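Long-range contact in metallo-beta-lactamase domain-containing protein (PDB 2AZ4), which binds two zinc ions in a metallo-beta-lactamase fold and probably acts as an RNA-binding exonuclease: residues Phe11-Thr21 against Val401-Glu409. Residues are numbered along the deposited sequence; the frame is centred on the assembly and turned at random.
Sequences FHSGILTIGGT and VPIHTLKPE. With ZN (zinc ion), chain D.
I18 lays its CG2 methyl over one face of the H404 imidazole, 4.0 Å from the ring centroid and 20° off the normal, which meets the criterion for a CH-pi contact. The methyl sits toward the rim, near CE1 and NE2. With CG1 of I18 anti to the carbonyl carbon (chi1 -57°), the other branch turns to L406, CG1 lying 4.0 Å from L406 CD2.

At the edge of the H404 ring, water 1 lies in plane and accepts from ND1 at 2.7 Å. The same water is hydrogen-bonded to G14 O, G19 N and T21 OG1, so the loop 14-21 grips the imidazole through solvent; no direct hydrogen bond joins the two segments. Protonated at ND1, H404 presents NE2 to the zinc ion, 2.3 Å away, and D96, H97, D189 and two waters complete that site. This is one half of the dinuclear zinc centre of the metallo-beta-lactamase fold, D189 being shared with the second zinc, here approached by loops that follow strands 7-13 and 399-403 of its two different sheets. Water 3 makes a second bridge, accepting from L16 N and donating to T405 O, an oxygen that also receives a CA-H...O contact from L16.

Deeper between the sheets, the F11 ring and V401 approach from opposite directions, CZ meeting CG1 at 3.8 Å, while CE1 of F11 reaches I403 CG2 obliquely to the ring. M214 and I23 also touch both F11 and I403. At the outer end L16 splits its methyls: the L16 and P408 side chains cross at about a right angle, L16 CD2 lying 3.7 Å from P408 CD, and CD1 rests by L406 O.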
loop_
_atom_site.group_PDB
_atom_site.type_symbol
_atom_site.label_atom_id
_atom_site.label_comp_id
_atom_site.label_asym_id
_atom_site.label_seq_id
_atom_site.Cartn_x
_atom_site.Cartn_y
_atom_site.Cartn_z
ATOM N N PHE A 11 -19.653 8.002 -1.754
ATOM C CA PHE A 11 -18.412 8.111 -0.988
ATOM C C PHE A 11 -18.662 7.762 0.473
ATOM O O PHE A 11 -18.853 8.631 1.332
ATOM C CB PHE A 11 -17.782 9.495 -1.177
ATOM C CG PHE A 11 -17.422 9.771 -2.606
ATOM C CD1 PHE A 11 -16.126 9.491 -3.085
ATOM C CD2 PHE A 11 -18.390 10.257 -3.502
ATOM C CE1 PHE A 11 -15.804 9.700 -4.426
ATOM C CE2 PHE A 11 -18.074 10.468 -4.847
ATOM C CZ PHE A 11 -16.775 10.186 -5.311
ATOM N N HIS A 12 -18.692 6.456 0.727
ATOM C CA HIS A 12 -19.027 5.922 2.042
ATOM C C HIS A 12 -18.046 6.290 3.127
ATOM O O HIS A 12 -18.458 6.516 4.258
ATOM C CB HIS A 12 -19.162 4.386 1.964
ATOM C CG HIS A 12 -20.371 3.924 1.201
ATOM N ND1 HIS A 12 -21.657 4.118 1.661
ATOM C CD2 HIS A 12 -20.488 3.258 0.025
ATOM C CE1 HIS A 12 -22.515 3.591 0.803
ATOM N NE2 HIS A 12 -21.832 3.082 -0.210
ATOM N N SER A 13 -16.748 6.354 2.801
ATOM C CA SER A 13 -15.712 6.400 3.827
ATOM C C SER A 13 -14.399 6.920 3.277
ATOM O O SER A 13 -14.159 6.874 2.078
ATOM C CB SER A 13 -15.496 4.978 4.371
ATOM O OG SER A 13 -14.681 4.953 5.518
ATOM N N GLY A 14 -13.531 7.394 4.152
ATOM C CA GLY A 14 -12.188 7.790 3.709
ATOM C C GLY A 14 -12.021 9.234 3.293
ATOM O O GLY A 14 -10.975 9.613 2.757
ATOM N N ILE A 15 -13.027 10.056 3.581
ATOM C CA ILE A 15 -13.023 11.479 3.183
ATOM C C ILE A 15 -12.327 12.383 4.207
ATOM O O ILE A 15 -12.674 12.392 5.385
ATOM C CB ILE A 15 -14.457 12.012 2.937
ATOM C CG1 ILE A 15 -15.181 11.202 1.852
ATOM C CG2 ILE A 15 -14.449 13.566 2.651
ATOM C CD1 ILE A 15 -14.602 11.320 0.443
ATOM N N LEU A 16 -11.368 13.168 3.735
ATOM C CA LEU A 16 -10.570 14.060 4.601
ATOM C C LEU A 16 -9.756 13.282 5.630
ATOM O O LEU A 16 -9.644 13.659 6.820
ATOM C CB LEU A 16 -11.419 15.181 5.242
ATOM C CG LEU A 16 -10.839 16.604 5.061
ATOM C CD1 LEU A 16 -9.517 16.813 5.783
ATOM C CD2 LEU A 16 -10.682 16.995 3.587
ATOM N N THR A 17 -9.207 12.167 5.156
ATOM C CA THR A 17 -8.356 11.341 5.951
ATOM C C THR A 17 -7.579 10.462 4.980
ATOM O O THR A 17 -8.062 10.133 3.910
ATOM C CB THR A 17 -9.164 10.531 7.012
ATOM O OG1 THR A 17 -8.265 9.829 7.865
ATOM C CG2 THR A 17 -10.151 9.560 6.369
ATOM N N ILE A 18 -6.344 10.147 5.318
ATOM C CA ILE A 18 -5.549 9.335 4.415
ATOM C C ILE A 18 -5.689 7.883 4.856
ATOM O O ILE A 18 -4.905 7.391 5.659
ATOM C CB ILE A 18 -4.093 9.840 4.356
ATOM C CG1 ILE A 18 -4.125 11.321 3.924
ATOM C CG2 ILE A 18 -3.280 8.975 3.399
ATOM C CD1 ILE A 18 -2.796 11.920 3.488
ATOM N N GLY A 19 -6.743 7.232 4.370
ATOM C CA GLY A 19 -6.999 5.844 4.698
ATOM C C GLY A 19 -8.471 5.556 4.832
ATOM O O GLY A 19 -9.247 6.383 5.324
ATOM N N GLY A 20 -8.867 4.377 4.380
ATOM C CA GLY A 20 -10.246 3.935 4.560
ATOM C C GLY A 20 -11.192 4.392 3.476
ATOM O O GLY A 20 -12.406 4.438 3.714
ATOM N N THR A 21 -10.658 4.707 2.288
ATOM C CA THR A 21 -11.513 4.951 1.107
ATOM C C THR A 21 -12.398 3.760 0.807
ATOM O O THR A 21 -11.916 2.648 0.572
ATOM C CB THR A 21 -10.707 5.279 -0.165
ATOM O OG1 THR A 21 -9.908 6.436 0.064
ATOM C CG2 THR A 21 -11.629 5.599 -1.323
ATOM N N VAL A 401 -12.426 14.404 -8.877
ATOM C CA VAL A 401 -12.804 14.267 -7.478
ATOM C C VAL A 401 -11.571 13.964 -6.611
ATOM O O VAL A 401 -11.131 12.812 -6.587
ATOM C CB VAL A 401 -13.838 13.102 -7.276
ATOM C CG1 VAL A 401 -14.347 13.061 -5.824
ATOM C CG2 VAL A 401 -14.973 13.211 -8.233
ATOM N N PRO A 402 -10.992 14.976 -5.917
ATOM C CA PRO A 402 -9.922 14.619 -4.993
ATOM C C PRO A 402 -10.414 13.724 -3.851
ATOM O O PRO A 402 -11.509 13.943 -3.296
ATOM C CB PRO A 402 -9.457 15.973 -4.448
ATOM C CG PRO A 402 -9.908 16.979 -5.508
ATOM C CD PRO A 402 -11.203 16.436 -5.953
ATOM N N ILE A 403 -9.608 12.703 -3.551
ATOM C CA ILE A 403 -9.835 11.789 -2.433
ATOM C C ILE A 403 -8.471 11.449 -1.850
ATOM O O ILE A 403 -7.462 11.853 -2.405
ATOM C CB ILE A 403 -10.533 10.490 -2.875
ATOM C CG1 ILE A 403 -9.704 9.776 -3.971
ATOM C CG2 ILE A 403 -11.980 10.778 -3.267
ATOM C CD1 ILE A 403 -10.192 8.386 -4.332
ATOM N N HIS A 404 -8.457 10.742 -0.719
ATOM C CA HIS A 404 -7.214 10.300 -0.094
ATOM C C HIS A 404 -6.280 11.516 0.052
ATOM O O HIS A 404 -5.142 11.517 -0.434
ATOM C CB HIS A 404 -6.588 9.182 -0.955
ATOM C CG HIS A 404 -5.839 8.145 -0.184
ATOM N ND1 HIS A 404 -6.355 7.531 0.938
ATOM C CD2 HIS A 404 -4.632 7.574 -0.406
ATOM C CE1 HIS A 404 -5.484 6.640 1.385
ATOM N NE2 HIS A 404 -4.431 6.650 0.585
ATOM N N THR A 405 -6.794 12.553 0.721
ATOM C CA THR A 405 -6.141 13.851 0.798
ATOM C C THR A 405 -6.676 14.683 1.988
ATOM O O THR A 405 -7.849 14.599 2.341
ATOM C CB THR A 405 -6.265 14.625 -0.573
ATOM O OG1 THR A 405 -5.567 15.867 -0.497
ATOM C CG2 THR A 405 -7.747 14.866 -0.974
ATOM N N LEU A 406 -5.789 15.432 2.630
ATOM C CA LEU A 406 -6.175 16.396 3.676
ATOM C C LEU A 406 -6.390 17.820 3.114
ATOM O O LEU A 406 -6.830 18.715 3.846
ATOM C CB LEU A 406 -5.137 16.433 4.807
ATOM C CG LEU A 406 -4.649 15.124 5.433
ATOM C CD1 LEU A 406 -3.637 15.384 6.552
ATOM C CD2 LEU A 406 -5.808 14.322 5.946
ATOM N N LYS A 407 -6.072 18.017 1.830
ATOM C CA LYS A 407 -6.203 19.333 1.157
ATOM C C LYS A 407 -6.748 19.184 -0.262
ATOM O O LYS A 407 -6.056 19.478 -1.244
ATOM C CB LYS A 407 -4.861 20.079 1.163
ATOM C CG LYS A 407 -4.298 20.240 2.570
ATOM C CD LYS A 407 -2.980 20.965 2.633
ATOM C CE LYS A 407 -2.676 21.238 4.093
ATOM N NZ LYS A 407 -1.259 21.582 4.316
ATOM N N PRO A 408 -8.000 18.721 -0.387
ATOM C CA PRO A 408 -8.542 18.470 -1.712
ATOM C C PRO A 408 -8.675 19.734 -2.585
ATOM O O PRO A 408 -8.686 19.624 -3.810
ATOM C CB PRO A 408 -9.916 17.853 -1.414
ATOM C CG PRO A 408 -10.247 18.307 -0.068
ATOM C CD PRO A 408 -8.974 18.408 0.667
ATOM N N GLU A 409 -8.753 20.918 -1.968
ATOM C CA GLU A 409 -8.873 22.181 -2.733
ATOM C C GLU A 409 -7.602 22.521 -3.494
ATOM O O GLU A 409 -7.642 23.310 -4.442
ATOM C CB GLU A 409 -9.284 23.356 -1.830
ATOM C CG GLU A 409 -10.725 23.242 -1.367
ATOM C CD GLU A 409 -11.394 24.576 -1.049
ATOM O OE1 GLU A 409 -11.281 25.026 0.116
ATOM O OE2 GLU A 409 -12.073 25.148 -1.941
HETATM ZN ZN ZN D . -2.953 4.900 0.554
HETATM O O HOH W 1 -8.727 7.996 2.107
HETATM O O HOH W 2 -10.650 9.495 0.333
HETATM O O HOH W 3 -10.134 13.370 1.128
HETATM O O HOH W 4 -1.410 3.291 1.256
HETATM O O HOH W 5 -1.201 6.227 1.359
#